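Local structure of ylmH (Streptococcus pneumoniae, 2FPH) at residues A[137-140]-A[141-145]; A[158-161]-A[162-165]. The protein is a cell division protein of unknown exact function that probably binds nucleic acid through an RRM-like domain. One frame throughout, in Å; residues are numbered along the deposited sequence.

In the fold
Both interactions are local contacts, a helix in the first and a turn in the second, in the putative RNA-binding, RRM-like part of YlmH. Interaction 1 is the short helix 138-144. It packs on strands 85-91, 130-134 and 151-157. Interaction 2 is the turn and tail that follow strand 151-157. It meets the opposite face of the same sheet: Leu138 lies on Ser86 and Gln88, whereas Phe160 lies on Ile85 and Leu87. The centres of interactions 1 and 2 are about 19 Å apart and their nearest atoms about 7 Å apart. In many RRMs the face without helices binds RNA; here the 158-165 tail lies over part of that face. RNA binding there is not established.

Interaction 1: residues A[137-140]-A[141-145]; sequences FLLL and FQDGL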
loop_
_atom_site.group_PDB
_atom_site.type_symbol
_atom_site.label_atom_id
_atom_site.label_comp_id
_atom_site.label_asym_id
_atom_site.label_seq_id
_atom_site.Cartn_x
_atom_site.Cartn_y
_atom_site.Cartn_z
ATOM N N PHE A 137 -3.039 -10.559 2.387
ATOM C CA PHE A 137 -3.528 -10.502 3.764
ATOM C C PHE A 137 -5.074 -10.322 3.784
ATOM O O PHE A 137 -5.644 -9.911 4.736
ATOM C CB PHE A 137 -2.727 -9.408 4.496
ATOM C CG PHE A 137 -1.293 -9.770 4.655
ATOM C CD1 PHE A 137 -0.902 -10.652 5.657
ATOM C CD2 PHE A 137 -0.332 -9.329 3.756
ATOM C CE1 PHE A 137 0.447 -11.005 5.796
ATOM C CE2 PHE A 137 0.997 -9.688 3.889
ATOM C CZ PHE A 137 1.391 -10.522 4.905
ATOM N N LEU A 138 -5.759 -10.716 2.708
ATOM C CA LEU A 138 -7.230 -10.558 2.639
ATOM C C LEU A 138 -7.972 -11.233 3.829
ATOM O O LEU A 138 -8.873 -10.642 4.447
ATOM C CB LEU A 138 -7.747 -11.127 1.315
ATOM C CG LEU A 138 -9.265 -11.056 1.105
ATOM C CD1 LEU A 138 -9.704 -9.619 1.018
ATOM C CD2 LEU A 138 -9.622 -11.792 -0.136
ATOM N N LEU A 139 -7.569 -12.460 4.177
ATOM C CA LEU A 139 -8.206 -13.152 5.283
ATOM C C LEU A 139 -7.918 -12.492 6.610
ATOM O O LEU A 139 -8.802 -12.327 7.397
ATOM C CB LEU A 139 -7.783 -14.613 5.340
ATOM C CG LEU A 139 -8.427 -15.551 4.332
ATOM C CD1 LEU A 139 -8.323 -16.978 4.852
ATOM C CD2 LEU A 139 -9.842 -15.203 4.077
ATOM N N LEU A 140 -6.690 -12.071 6.840
ATOM C CA LEU A 140 -6.380 -11.349 8.030
ATOM C C LEU A 140 -7.379 -10.190 8.202
ATOM O O LEU A 140 -7.931 -10.022 9.268
ATOM C CB LEU A 140 -4.931 -10.882 7.958
ATOM C CG LEU A 140 -4.298 -10.108 9.110
ATOM C CD1 LEU A 140 -4.993 -8.813 9.343
ATOM C CD2 LEU A 140 -4.242 -10.943 10.379
ATOM N N PHE A 141 -7.646 -9.407 7.161
ATOM C CA PHE A 141 -8.601 -8.308 7.275
ATOM C C PHE A 141 -10.035 -8.716 7.309
ATOM O O PHE A 141 -10.793 -8.238 8.151
ATOM C CB PHE A 141 -8.388 -7.289 6.130
ATOM C CG PHE A 141 -7.247 -6.383 6.350
ATOM C CD1 PHE A 141 -5.996 -6.698 5.865
ATOM C CD2 PHE A 141 -7.431 -5.147 6.968
ATOM C CE1 PHE A 141 -4.893 -5.831 6.072
ATOM C CE2 PHE A 141 -6.344 -4.303 7.145
ATOM C CZ PHE A 141 -5.105 -4.646 6.693
ATOM N N GLN A 142 -10.456 -9.551 6.366
ATOM C CA GLN A 142 -11.863 -9.936 6.302
ATOM C C GLN A 142 -12.272 -10.696 7.582
ATOM O O GLN A 142 -13.357 -10.482 8.116
ATOM C CB GLN A 142 -12.163 -10.748 5.031
ATOM C CG GLN A 142 -12.169 -9.876 3.788
ATOM C CD GLN A 142 -12.850 -10.493 2.591
ATOM O OE1 GLN A 142 -12.995 -11.726 2.510
ATOM N NE2 GLN A 142 -13.255 -9.637 1.637
ATOM N N ASP A 143 -11.433 -11.618 8.064
ATOM C CA ASP A 143 -11.840 -12.380 9.250
ATOM C C ASP A 143 -11.501 -11.674 10.568
ATOM O O ASP A 143 -12.113 -11.957 11.587
ATOM C CB ASP A 143 -11.245 -13.812 9.221
ATOM C CG ASP A 143 -11.803 -14.648 8.093
ATOM O OD1 ASP A 143 -12.954 -14.398 7.668
ATOM O OD2 ASP A 143 -11.143 -15.569 7.530
ATOM N N GLY A 144 -10.569 -10.732 10.559
ATOM C CA GLY A 144 -10.127 -10.100 11.786
ATOM C C GLY A 144 -10.847 -8.789 12.075
ATOM O O GLY A 144 -11.077 -8.452 13.222
ATOM N N LEU A 145 -11.183 -8.030 11.041
ATOM C CA LEU A 145 -11.819 -6.718 11.205
ATOM C C LEU A 145 -13.328 -6.887 11.192
ATOM O O LEU A 145 -13.976 -6.745 10.148
ATOM C CB LEU A 145 -11.365 -5.745 10.091
ATOM C CG LEU A 145 -10.783 -4.338 10.339
ATOM C CD1 LEU A 145 -11.091 -3.409 9.181
ATOM C CD2 LEU A 145 -11.063 -3.677 11.702
#
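Gln142 lies across Leu138, one helical turn later in the chain. Its CB sits 3.3 Å from Leu138 O, beside the backbone bond that Gln142 N makes to that same oxygen (2.7 Å, 172° at the hydrogen). Its CG stays close to the carbonyl and also meets Leu138 CD1. Beyond CG the chain is extended (chi2 -162°), which carries the amide past the leucine. Gln142 CD reaches Leu138 CD1 at 3.6 Å, and OE1 approaches Leu138 CG. At the tip, NE2 passes Leu138 CD1 at 3.6 Å and donates a hydrogen bond to Gln88 OE1 of strand 85-91.

Phe141 sits on the sheet-facing side, buried against Ile131, Ile133 and Leu155. Leu140 CD1 rests 4.2 Å from Phe141 CD1, over one ring face and offset toward the rim. Phe137 O lies at the ring edge, in its plane, 3.4 Å from Phe141 CD1. That oxygen also accepts a hydrogen bond from Phe141 N. Phe137 is the N-cap residue. The Leu139 and Asp143 side chains run alongside each other on the exposed side, with Leu139 CD2 3.7 Å from Asp143 OD2. Gly144 N to Leu140 O is a weak bond, and Leu145 N to Phe141 O follows it at the end of the helix.

The helix is thus amphipathic: apolar groups meet the sheet, and the polar end of Gln142, at the border of that face, is satisfied by Gln88.

Interaction 2: residues A[158-161]-A[162-165]; sequences RPFT and EKID
Glu162 closes a tight turn onto Pro159. Its N donates to Pro159 O at 2.8 Å, the i+3 to i bond of a beta turn, with Phe160 and Thr161 in 3-10-like conformation. The N-H comes from above the carbonyl plane, 53° out of it, and so not on a lone pair of the oxygen. Glu162 CB stays over the same Pro159 O at 3.2 Å. From there the side chain runs extended beyond CG (chi2 -163°), alongside the Pro159 ring and in the same direction. Its OE2 reaches Pro159 CD at 4.2 Å. The other oxygen of Glu162, OE1, faces Arg158 NE at 3.9 Å, a long salt bridge that is doubtful because OE1 is modelled too close to a neighbouring atom. The firmer partner of Arg158 is Glu156, through NH2.

Phe160 and Lys163 make the apolar side of the turn. Lys163 CG meets Phe160 CD2 at 3.8 Å, and the two side chains cross at a slant. The CG of Lys163 stands opposite its backbone N (chi1 -150°), which brings it to the ring. The rest of the lysine chain bends at chi2, chi3 and chi4, and its end leads away from 158-161.

The turn follows strand 151-157. Phe160 lies on Ile85 and Leu87 of strand 85-91 and on Met132 of strand 130-134, with an edge-to-face contact to Phe80. Gln130 bonds Glu162 O and Ile164 N, tying the tail to strand 130-134, while Ile164 touches Leu123 of strand 119-123.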
loop_
_atom_site.group_PDB
_atom_site.type_symbol
_atom_site.label_atom_id
_atom_site.label_comp_id
_atom_site.label_asym_id
_atom_site.label_seq_id
_atom_site.Cartn_x
_atom_site.Cartn_y
_atom_site.Cartn_z
ATOM N N ARG A 158 -14.621 -4.486 -3.381
ATOM C CA ARG A 158 -15.208 -3.544 -4.341
ATOM C C ARG A 158 -14.218 -3.242 -5.486
ATOM O O ARG A 158 -13.024 -3.111 -5.227
ATOM C CB ARG A 158 -15.472 -2.197 -3.686
ATOM C CG ARG A 158 -16.471 -2.192 -2.575
ATOM C CD ARG A 158 -17.877 -2.295 -3.067
ATOM N NE ARG A 158 -18.552 -3.385 -2.394
ATOM C CZ ARG A 158 -19.491 -3.251 -1.480
ATOM N NH1 ARG A 158 -19.949 -2.062 -1.100
ATOM N NH2 ARG A 158 -19.992 -4.341 -0.949
ATOM N N PRO A 159 -14.674 -3.075 -6.734
ATOM C CA PRO A 159 -13.801 -2.504 -7.788
ATOM C C PRO A 159 -13.229 -1.131 -7.494
ATOM O O PRO A 159 -13.910 -0.323 -6.864
ATOM C CB PRO A 159 -14.732 -2.381 -9.010
ATOM C CG PRO A 159 -15.912 -3.226 -8.723
ATOM C CD PRO A 159 -15.989 -3.490 -7.249
ATOM N N PHE A 160 -12.019 -0.843 -7.974
ATOM C CA PHE A 160 -11.455 0.480 -7.778
ATOM C C PHE A 160 -12.234 1.554 -8.518
ATOM O O PHE A 160 -12.101 2.709 -8.178
ATOM C CB PHE A 160 -9.963 0.527 -8.107
ATOM C CG PHE A 160 -9.108 -0.042 -7.018
ATOM C CD1 PHE A 160 -8.856 -1.395 -7.001
ATOM C CD2 PHE A 160 -8.588 0.763 -6.004
ATOM C CE1 PHE A 160 -8.082 -1.957 -6.017
ATOM C CE2 PHE A 160 -7.812 0.183 -4.984
ATOM C CZ PHE A 160 -7.569 -1.175 -5.024
ATOM N N THR A 161 -13.039 1.147 -9.512
ATOM C CA THR A 161 -14.107 1.987 -10.094
ATOM C C THR A 161 -14.956 2.636 -9.021
ATOM O O THR A 161 -15.360 3.790 -9.156
ATOM C CB THR A 161 -15.142 1.151 -10.903
ATOM O OG1 THR A 161 -14.523 0.117 -11.660
ATOM C CG2 THR A 161 -15.867 2.034 -11.936
ATOM N N GLU A 162 -15.269 1.828 -8.000
ATOM C CA GLU A 162 -16.229 2.150 -6.925
ATOM C C GLU A 162 -15.565 2.842 -5.751
ATOM O O GLU A 162 -16.091 2.859 -4.654
ATOM C CB GLU A 162 -16.870 0.859 -6.425
ATOM C CG GLU A 162 -18.298 0.643 -6.859
ATOM C CD GLU A 162 -18.983 -0.410 -6.026
ATOM O OE1 GLU A 162 -18.976 -0.282 -4.778
ATOM O OE2 GLU A 162 -19.508 -1.377 -6.611
ATOM N N LYS A 163 -14.435 3.476 -6.020
ATOM C CA LYS A 163 -13.468 3.844 -5.004
ATOM C C LYS A 163 -13.774 5.248 -4.495
ATOM O O LYS A 163 -13.975 6.174 -5.278
ATOM C CB LYS A 163 -12.091 3.776 -5.653
ATOM C CG LYS A 163 -10.974 3.440 -4.767
ATOM C CD LYS A 163 -10.456 4.653 -4.060
ATOM C CE LYS A 163 -9.217 5.234 -4.732
ATOM N NZ LYS A 163 -9.483 6.570 -5.369
ATOM N N ILE A 164 -13.815 5.413 -3.181
ATOM C CA ILE A 164 -14.145 6.695 -2.586
ATOM C C ILE A 164 -13.027 7.711 -2.812
ATOM O O ILE A 164 -11.842 7.369 -2.721
ATOM C CB ILE A 164 -14.378 6.544 -1.067
ATOM C CG1 ILE A 164 -15.674 5.769 -0.797
ATOM C CG2 ILE A 164 -14.405 7.908 -0.395
ATOM C CD1 ILE A 164 -15.818 5.334 0.654
ATOM N N ASP A 165 -13.418 8.960 -3.077
ATOM C CA ASP A 165 -12.496 10.115 -3.033
ATOM C C ASP A 165 -11.212 9.845 -2.253
ATOM O O ASP A 165 -10.394 10.761 -2.037
ATOM C CB ASP A 165 -13.160 11.328 -2.366
ATOM C CG ASP A 165 -14.541 11.617 -2.895
ATOM O OD1 ASP A 165 -14.819 11.235 -4.058
ATOM O OD2 ASP A 165 -15.429 12.212 -2.216
#